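Local coordinates for lytic Polysaccharide Monooxygenase (Phytophthora infestans, PDB 6Z5Y), which is the copper-binding oxygenase domain of a probably secreted enzyme thought to cleave pectin oxidatively during plant infection, at residues V56-E69 and G142-R154. Residues are numbered along the deposited sequence; the frame is centred on the assembly and turned at random.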
ATOM      1  N   VAL A  56      -6.128   3.901   4.599  1.00  8.26           N
ATOM      2  CA  VAL A  56      -4.820   3.495   5.151  1.00  7.97           C
ATOM      3  C   VAL A  56      -3.886   4.701   5.259  1.00  7.70           C
ATOM      4  O   VAL A  56      -3.124   4.775   6.229  1.00  7.97           O
ATOM      5  CB  VAL A  56      -4.222   2.328   4.356  1.00  8.22           C
ATOM      6  CG1 VAL A  56      -2.920   1.871   4.983  1.00  8.44           C
ATOM      7  CG2 VAL A  56      -5.185   1.154   4.284  1.00  9.14           C
ATOM      8  N   ARG A  57      -3.936   5.608   4.298  1.00  7.30           N
ATOM      9  CA  ARG A  57      -3.066   6.781   4.372  1.00  7.33           C
ATOM     10  C   ARG A  57      -3.348   7.559   5.651  1.00  7.48           C
ATOM     11  O   ARG A  57      -2.392   8.014   6.318  1.00  8.47           O
ATOM     12  CB  ARG A  57      -3.267   7.677   3.147  1.00  7.38           C
ATOM     13  CG  ARG A  57      -2.377   8.901   3.197  1.00  7.64           C
ATOM     14  CD  ARG A  57      -2.423   9.666   1.887  1.00  7.44           C
ATOM     15  NE  ARG A  57      -1.407  10.716   1.923  1.00  7.93           N
ATOM     16  CZ  ARG A  57      -1.118  11.495   0.880  1.00  7.60           C
ATOM     17  NH1 ARG A  57      -1.835  11.399  -0.219  1.00  7.97           N
ATOM     18  NH2 ARG A  57      -0.090  12.322   0.916  1.00  8.31           N
ATOM     19  N   SER A  58      -4.607   7.734   6.001  1.00  8.15           N
ATOM     20  CA  SER A  58      -5.033   8.489   7.204  0.50  8.80           C
ATOM     21  C   SER A  58      -4.570   7.754   8.464  1.00  9.11           C
ATOM     22  O   SER A  58      -4.311   8.367   9.480  1.00 10.14           O
ATOM     23  CB  SER A  58      -6.531   8.685   7.222  0.50  8.40           C
ATOM     24  OG  SER A  58      -6.938   9.517   6.134  0.50  8.33           O
ATOM     25  N   LEU A  59      -4.602   6.430   8.418  1.00  8.83           N
ATOM     26  CA  LEU A  59      -4.152   5.602   9.552  1.00  9.27           C
ATOM     27  C   LEU A  59      -2.653   5.768   9.791  1.00  9.53           C
ATOM     28  O   LEU A  59      -2.209   5.858  10.946  1.00 10.77           O
ATOM     29  CB  LEU A  59      -4.505   4.141   9.290  1.00  9.92           C
ATOM     30  CG  LEU A  59      -4.035   3.108  10.311  1.00 11.30           C
ATOM     31  CD1 LEU A  59      -4.729   3.330  11.638  1.00 16.14           C
ATOM     32  CD2 LEU A  59      -4.296   1.723   9.759  1.00 12.84           C
ATOM     33  N   MET A  60      -1.896   5.765   8.712  1.00  8.21           N
ATOM     34  CA  MET A  60      -0.420   5.714   8.828  1.00  8.12           C
ATOM     35  C   MET A  60       0.224   7.105   8.921  1.00  7.75           C
ATOM     36  O   MET A  60       1.191   7.255   9.689  1.00  9.07           O
ATOM     37  CB  MET A  60       0.187   4.945   7.657  1.00  7.32           C
ATOM     38  CG  MET A  60      -0.221   3.491   7.632  1.00  8.17           C
ATOM     39  SD  MET A  60       0.799   2.582   6.487  1.00  8.65           S
ATOM     40  CE  MET A  60       0.084   0.949   6.642  1.00  9.06           C
ATOM     41  N   ASP A  61      -0.205   8.063   8.111  1.00  8.60           N
ATOM     42  CA  ASP A  61       0.524   9.329   8.005  1.00  9.21           C
ATOM     43  C   ASP A  61       0.559  10.022   9.368  1.00  9.65           C
ATOM     44  O   ASP A  61      -0.460  10.219  10.017  1.00 10.74           O
ATOM     45  CB  ASP A  61      -0.137  10.255   7.005  1.00  8.94           C
ATOM     46  CG  ASP A  61       0.205  10.036   5.549  1.00  8.81           C
ATOM     47  OD1 ASP A  61       0.995   9.108   5.235  1.00 10.26           O
ATOM     48  OD2 ASP A  61      -0.285  10.859   4.731  1.00  9.87           O
ATOM     49  N   GLY A  62       1.746  10.420   9.782  1.00 10.36           N
ATOM     50  CA  GLY A  62       1.917  11.137  11.045  1.00 11.69           C
ATOM     51  C   GLY A  62       1.780  10.272  12.280  1.00 11.36           C
ATOM     52  O   GLY A  62       1.797  10.817  13.400  1.00 14.16           O
ATOM     53  N   ASN A  63       1.620   8.982  12.121  1.00 10.48           N
ATOM     54  CA  ASN A  63       1.416   8.092  13.274  1.00  9.68           C
ATOM     55  C   ASN A  63       2.706   7.360  13.522  1.00  9.04           C
ATOM     56  O   ASN A  63       3.120   6.535  12.713  1.00  9.87           O
ATOM     57  CB  ASN A  63       0.315   7.105  12.977  1.00 11.46           C
ATOM     58  CG  ASN A  63       0.015   6.185  14.105  1.00 11.53           C
ATOM     59  OD1 ASN A  63       0.815   6.081  15.057  1.00 11.04           O
ATOM     60  ND2 ASN A  63      -1.094   5.486  13.914  1.00 15.00           N
ATOM     61  N   PRO A  64       3.432   7.671  14.605  1.00  9.85           N
ATOM     62  CA  PRO A  64       4.806   7.147  14.690  1.00 12.30           C
ATOM     63  C   PRO A  64       4.924   5.633  14.727  1.00  8.78           C
ATOM     64  O   PRO A  64       5.960   5.158  14.305  1.00  9.17           O
ATOM     65  CB  PRO A  64       5.401   7.801  15.903  1.00 15.10           C
ATOM     66  CG  PRO A  64       4.201   8.230  16.685  1.00 15.20           C
ATOM     67  CD  PRO A  64       3.055   8.530  15.731  1.00 11.47           C
ATOM     68  N   VAL A  65       3.914   4.911  15.176  1.00  8.30           N
ATOM     69  CA  VAL A  65       4.092   3.450  15.232  1.00  8.33           C
ATOM     70  C   VAL A  65       4.147   2.854  13.838  1.00  8.15           C
ATOM     71  O   VAL A  65       4.552   1.695  13.721  1.00  8.53           O
ATOM     72  CB  VAL A  65       3.086   2.697  16.105  1.00 10.24           C
ATOM     73  CG1 VAL A  65       3.177   3.137  17.538  1.00 12.09           C
ATOM     74  CG2 VAL A  65       1.691   2.721  15.534  1.00 10.38           C
ATOM     75  N   PHE A  66       3.765   3.602  12.805  1.00  7.94           N
ATOM     76  CA  PHE A  66       3.864   3.097  11.426  1.00  8.78           C
ATOM     77  C   PHE A  66       5.217   3.399  10.807  1.00  8.41           C
ATOM     78  O   PHE A  66       5.442   2.955   9.675  1.00  9.04           O
ATOM     79  CB  PHE A  66       2.689   3.578  10.585  1.00  8.54           C
ATOM     80  CG  PHE A  66       1.438   2.867  10.955  1.00  8.77           C
ATOM     81  CD1 PHE A  66       1.256   1.591  10.473  1.00 11.74           C
ATOM     82  CD2 PHE A  66       0.495   3.386  11.808  1.00  9.81           C
ATOM     83  CE1 PHE A  66       0.118   0.872  10.761  1.00 14.42           C
ATOM     84  CE2 PHE A  66      -0.638   2.661  12.129  1.00 12.49           C
ATOM     85  CZ  PHE A  66      -0.819   1.396  11.598  1.00 12.99           C
ATOM     86  N   GLY A  67       6.111   4.079  11.499  1.00  8.81           N
ATOM     87  CA  GLY A  67       7.484   4.218  11.032  1.00  9.15           C
ATOM     88  C   GLY A  67       7.638   5.257   9.945  1.00  8.49           C
ATOM     89  O   GLY A  67       6.744   6.044   9.632  1.00  9.30           O
ATOM     90  N   GLU A  68       8.820   5.243   9.344  1.00  9.36           N
ATOM     91  CA  GLU A  68       9.325   6.283   8.435  0.60 11.02           C
ATOM     92  C   GLU A  68       8.325   6.518   7.292  1.00  9.67           C
ATOM     93  O   GLU A  68       7.904   5.550   6.607  1.00  9.34           O
ATOM     94  CB  GLU A  68      10.642   5.796   7.821  0.60 14.25           C
ATOM     95  CG  GLU A  68      11.914   6.106   8.584  0.60 17.57           C
ATOM     96  CD  GLU A  68      13.086   5.851   7.650  0.60 20.21           C
ATOM     97  OE1 GLU A  68      13.171   6.539   6.603  0.60 23.62           O
ATOM     98  OE2 GLU A  68      13.866   4.926   7.934  0.60 28.27           O
ATOM     99  N   GLU A  69       8.112   7.776   6.973  1.00 10.97           N
ATOM    100  CA  GLU A  69       7.424   8.188   5.748  1.00 11.43           C
ATOM    101  C   GLU A  69       8.151   7.565   4.543  1.00  9.86           C
ATOM    102  O   GLU A  69       9.356   7.548   4.519  1.00 10.43           O
ATOM    103  CB  GLU A  69       7.468   9.732   5.685  1.00 13.33           C
ATOM    104  CG  GLU A  69       6.611  10.301   4.604  1.00 13.86           C
ATOM    105  CD  GLU A  69       6.521  11.801   4.518  0.80 13.25           C
ATOM    106  OE1 GLU A  69       7.121  12.486   5.368  0.80 15.15           O
ATOM    107  OE2 GLU A  69       5.899  12.277   3.548  0.80 15.52           O
ATOM    108  N   GLY A 142       3.878  16.882 -12.610  1.00 13.36           N
ATOM    109  CA  GLY A 142       4.222  15.569 -12.078  1.00 12.31           C
ATOM    110  C   GLY A 142       3.394  15.314 -10.856  1.00 10.91           C
ATOM    111  O   GLY A 142       2.433  16.027 -10.567  1.00 13.20           O
ATOM    112  N   CYS A 143       3.787  14.320 -10.114  1.00 10.87           N
ATOM    113  CA  CYS A 143       3.027  13.972  -8.894  1.00 10.93           C
ATOM    114  C   CYS A 143       3.886  13.028  -8.086  1.00  9.57           C
ATOM    115  O   CYS A 143       4.750  12.359  -8.630  1.00 12.46           O
ATOM    116  CB  CYS A 143       1.672  13.324  -9.163  1.00 12.86           C
ATOM    117  SG  CYS A 143       1.842  11.844 -10.164  1.00 13.20           S
ATOM    118  N   MET A 144       3.597  12.934  -6.820  1.00  7.50           N
ATOM    119  CA  MET A 144       4.119  11.840  -6.004  1.00  7.64           C
ATOM    120  C   MET A 144       3.066  10.739  -5.917  1.00  7.24           C
ATOM    121  O   MET A 144       1.975  10.949  -5.358  1.00  7.67           O
ATOM    122  CB  MET A 144       4.440  12.332  -4.596  1.00  7.60           C
ATOM    123  CG  MET A 144       5.138  11.285  -3.737  1.00  8.38           C
ATOM    124  SD  MET A 144       6.727  10.754  -4.378  1.00  8.57           S
ATOM    125  CE  MET A 144       7.563  12.319  -4.443  1.00  9.73           C
ATOM    126  N   LEU A 145       3.424   9.564  -6.417  1.00  6.70           N
ATOM    127  CA  LEU A 145       2.588   8.373  -6.170  1.00  6.51           C
ATOM    128  C   LEU A 145       2.910   7.858  -4.777  1.00  6.64           C
ATOM    129  O   LEU A 145       4.066   7.750  -4.398  1.00  7.25           O
ATOM    130  CB  LEU A 145       2.864   7.313  -7.221  1.00  6.97           C
ATOM    131  CG  LEU A 145       2.038   6.026  -7.059  1.00  7.23           C
ATOM    132  CD1 LEU A 145       1.844   5.332  -8.407  1.00  8.74           C
ATOM    133  CD2 LEU A 145       2.684   5.038  -6.091  1.00  8.11           C
ATOM    134  N   ARG A 146       1.868   7.594  -4.000  1.00  6.16           N
ATOM    135  CA  ARG A 146       2.052   6.961  -2.695  1.00  6.29           C
ATOM    136  C   ARG A 146       1.207   5.715  -2.625  1.00  6.72           C
ATOM    137  O   ARG A 146       0.004   5.739  -2.921  1.00  8.33           O
ATOM    138  CB  ARG A 146       1.740   7.915  -1.553  1.00  7.00           C
ATOM    139  CG  ARG A 146       2.769   9.032  -1.434  1.00  7.27           C
ATOM    140  CD  ARG A 146       2.479   9.955  -0.268  1.00  8.51           C
ATOM    141  NE  ARG A 146       3.492  10.998  -0.093  1.00  9.33           N
ATOM    142  CZ  ARG A 146       3.519  12.167  -0.737  1.00  8.40           C
ATOM    143  NH1 ARG A 146       2.567  12.495  -1.601  1.00  8.11           N
ATOM    144  NH2 ARG A 146       4.495  13.029  -0.500  1.00  9.94           N
ATOM    145  N   PHE A 147       1.846   4.629  -2.226  1.00  6.24           N
ATOM    146  CA  PHE A 147       1.194   3.324  -1.992  1.00  6.42           C
ATOM    147  C   PHE A 147       1.201   3.054  -0.512  1.00  6.27           C
ATOM    148  O   PHE A 147       2.247   3.243   0.149  1.00  6.62           O
ATOM    149  CB  PHE A 147       1.973   2.246  -2.737  1.00  7.07           C
ATOM    150  CG  PHE A 147       1.513   0.835  -2.500  1.00  7.05           C
ATOM    151  CD1 PHE A 147       0.271   0.436  -2.952  1.00  7.92           C
ATOM    152  CD2 PHE A 147       2.275  -0.061  -1.772  1.00  8.07           C
ATOM    153  CE1 PHE A 147      -0.133  -0.888  -2.763  1.00  8.37           C
ATOM    154  CE2 PHE A 147       1.866  -1.364  -1.569  1.00  8.79           C
ATOM    155  CZ  PHE A 147       0.660  -1.775  -2.066  1.00  8.75           C
ATOM    156  N   TYR A 148       0.085   2.575  -0.013  1.00  6.53           N
ATOM    157  CA  TYR A 148      -0.064   2.143   1.384  1.00  6.61           C
ATOM    158  C   TYR A 148      -0.729   0.783   1.378  1.00  6.69           C
ATOM    159  O   TYR A 148      -1.769   0.620   0.716  1.00  7.62           O
ATOM    160  CB  TYR A 148      -0.929   3.116   2.157  1.00  7.40           C
ATOM    161  CG  TYR A 148      -0.419   4.529   2.245  1.00  7.45           C
ATOM    162  CD1 TYR A 148      -0.638   5.451   1.247  1.00  8.03           C
ATOM    163  CD2 TYR A 148       0.286   4.949   3.373  1.00  8.65           C
ATOM    164  CE1 TYR A 148      -0.141   6.760   1.369  1.00  8.73           C
ATOM    165  CE2 TYR A 148       0.778   6.232   3.511  1.00  8.72           C
ATOM    166  CZ  TYR A 148       0.567   7.140   2.502  1.00  9.58           C
ATOM    167  OH  TYR A 148       1.011   8.444   2.599  1.00 10.13           O
ATOM    168  N   TRP A 149      -0.210  -0.106   2.189  1.00  6.93           N
ATOM    169  CA  TRP A 149      -0.791  -1.452   2.321  1.00  6.88           C
ATOM    170  C   TRP A 149      -0.662  -1.850   3.791  1.00  6.89           C
ATOM    171  O   TRP A 149       0.446  -1.837   4.348  1.00  7.89           O
ATOM    172  CB  TRP A 149      -0.062  -2.443   1.416  1.00  7.46           C
ATOM    173  CG  TRP A 149      -0.488  -3.875   1.471  1.00  7.34           C
ATOM    174  CD1 TRP A 149      -1.718  -4.379   1.761  1.00  8.23           C
ATOM    175  CD2 TRP A 149       0.350  -4.989   1.136  1.00  7.70           C
ATOM    176  NE1 TRP A 149      -1.691  -5.743   1.669  1.00  8.96           N
ATOM    177  CE2 TRP A 149      -0.444  -6.145   1.247  1.00  8.31           C
ATOM    178  CE3 TRP A 149       1.679  -5.110   0.721  1.00  8.03           C
ATOM    179  CZ2 TRP A 149       0.073  -7.421   0.979  1.00  8.54           C
ATOM    180  CZ3 TRP A 149       2.186  -6.360   0.475  1.00  8.70           C
ATOM    181  CH2 TRP A 149       1.403  -7.501   0.599  1.00  8.89           C
ATOM    182  N   LEU A 150      -1.795  -2.150   4.403  1.00  7.82           N
ATOM    183  CA  LEU A 150      -1.818  -2.715   5.761  1.00  7.86           C
ATOM    184  C   LEU A 150      -2.084  -4.197   5.631  1.00  8.23           C
ATOM    185  O   LEU A 150      -3.227  -4.627   5.399  1.00  9.61           O
ATOM    186  CB  LEU A 150      -2.904  -2.032   6.564  1.00  9.16           C
ATOM    187  CG  LEU A 150      -2.910  -2.417   8.037  1.00 10.14           C
ATOM    188  CD1 LEU A 150      -1.738  -1.796   8.743  1.00 10.87           C
ATOM    189  CD2 LEU A 150      -4.210  -2.103   8.707  1.00 13.43           C
ATOM    190  N   ALA A 151      -0.995  -4.970   5.699  1.00  7.92           N
ATOM    191  CA  ALA A 151      -1.097  -6.423   5.586  1.00  8.52           C
ATOM    192  C   ALA A 151      -1.424  -6.985   6.954  1.00  8.93           C
ATOM    193  O   ALA A 151      -0.908  -6.546   7.992  1.00 10.11           O
ATOM    194  CB  ALA A 151       0.189  -6.987   5.063  1.00  9.50           C
ATOM    195  N   LEU A 152      -2.336  -7.930   6.957  1.00  9.19           N
ATOM    196  CA  LEU A 152      -2.812  -8.644   8.157  1.00  9.96           C
ATOM    197  C   LEU A 152      -2.264 -10.066   8.051  1.00  9.95           C
ATOM    198  O   LEU A 152      -2.519 -10.743   7.038  1.00 10.84           O
ATOM    199  CB  LEU A 152      -4.340  -8.632   8.172  1.00 10.41           C
ATOM    200  CG  LEU A 152      -4.996  -7.270   7.980  1.00 11.19           C
ATOM    201  CD1 LEU A 152      -6.497  -7.458   7.821  1.00 12.71           C
ATOM    202  CD2 LEU A 152      -4.688  -6.342   9.154  1.00 12.01           C
ATOM    203  N   GLN A 153      -1.506 -10.521   9.037  1.00 10.71           N
ATOM    204  CA  GLN A 153      -0.899 -11.877   8.915  0.70 12.51           C
ATOM    205  C   GLN A 153      -0.846 -12.480  10.309  1.00 11.98           C
ATOM    206  O   GLN A 153      -0.856 -11.764  11.320  1.00 14.21           O
ATOM    207  CB  GLN A 153       0.480 -11.891   8.222  0.70 13.48           C
ATOM    208  CG  GLN A 153       1.112 -13.284   8.050  0.70 13.46           C
ATOM    209  CD  GLN A 153       2.451 -13.279   7.335  0.70 14.35           C
ATOM    210  OE1 GLN A 153       3.207 -12.299   7.384  0.70 17.30           O
ATOM    211  NE2 GLN A 153       2.770 -14.394   6.693  0.70 15.15           N
ATOM    212  N   ARG A 154      -0.893 -13.801  10.340  1.00 12.44           N
ATOM    213  CA  ARG A 154      -0.724 -14.588  11.576  1.00 12.98           C
ATOM    214  C   ARG A 154       0.680 -15.188  11.598  1.00 14.29           C
ATOM    215  O   ARG A 154       1.073 -15.881  10.651  1.00 16.64           O
ATOM    216  CB  ARG A 154      -1.784 -15.676  11.650  1.00 15.06           C
ATOM    217  CG  ARG A 154      -3.195 -15.161  11.479  1.00 14.85           C
ATOM    218  CD  ARG A 154      -4.196 -16.282  11.439  1.00 14.75           C
ATOM    219  NE  ARG A 154      -5.533 -15.854  11.054  1.00 15.62           N
ATOM    220  CZ  ARG A 154      -6.478 -15.425  11.883  1.00 14.99           C
ATOM    221  NH1 ARG A 154      -6.208 -15.312  13.170  1.00 16.18           N
ATOM    222  NH2 ARG A 154      -7.679 -15.077  11.458  1.00 16.28           N
TER
HETATM  223  O   HOH W   1       4.281  10.302   2.556  1.00 14.84           O
HETATM  224  O   HOH W   2       6.691  11.794   0.746  1.00 17.99           O
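Tyr148 extends from strand 143-154 toward helix 56-60 and donates a hydrogen bond to Asp61, with OH 2.7 Å from OD1 on the syn side of the carboxylate. The carboxylate is steeply inclined to the phenol ring, and its other oxygen is taken as well: OD2 lies 3.0 Å from Arg57 NE in a salt bridge. The N-H...O angle there is 164°. Asp61 thus ties strand and helix together through two donors on two different oxygens. Arg57 NE makes no hydrogen bond to the phenol, whereas NH1 goes to the carbonyl of Asp105; together these partners fix the guanidinium's rotation. Asn63 ND2 donates to Leu59 O at 3.2 Å and also to a bound triethylene glycol.

The rest of the contact is weakly polar or apolar. Arg57 CA sits 3.8 Å from the centroid of the Tyr148 ring and 6° off its normal, a CH-pi contact over the face, while Met60 SD approaches the ring edge in a Met-aromatic contact. Val56 CG1 packs on Tyr148 CB. The extended Met60 chain carries CE on to Leu150 CD1, which also meets Phe66 CE1.

Arg146 NH2 and Glu69 OE2, 4.4 Å apart, are too distant for a direct salt bridge. Two waters join the residues, each donating to OE2: one accepts from Arg146 NE, the other from NH2.

Glu101 of the adjacent strand accepts from the backbone N of both Val56 and Arg57. The helix crosses the strand at 81°. Tyr148 and Leu150 point toward it, whereas Trp149 leaves the strand on the other side, its side chain about 4 Å from that of His96, which binds copper with His1 and Tyr164. This fits the immunoglobulin-like beta-sandwich of lytic polysaccharide monooxygenases.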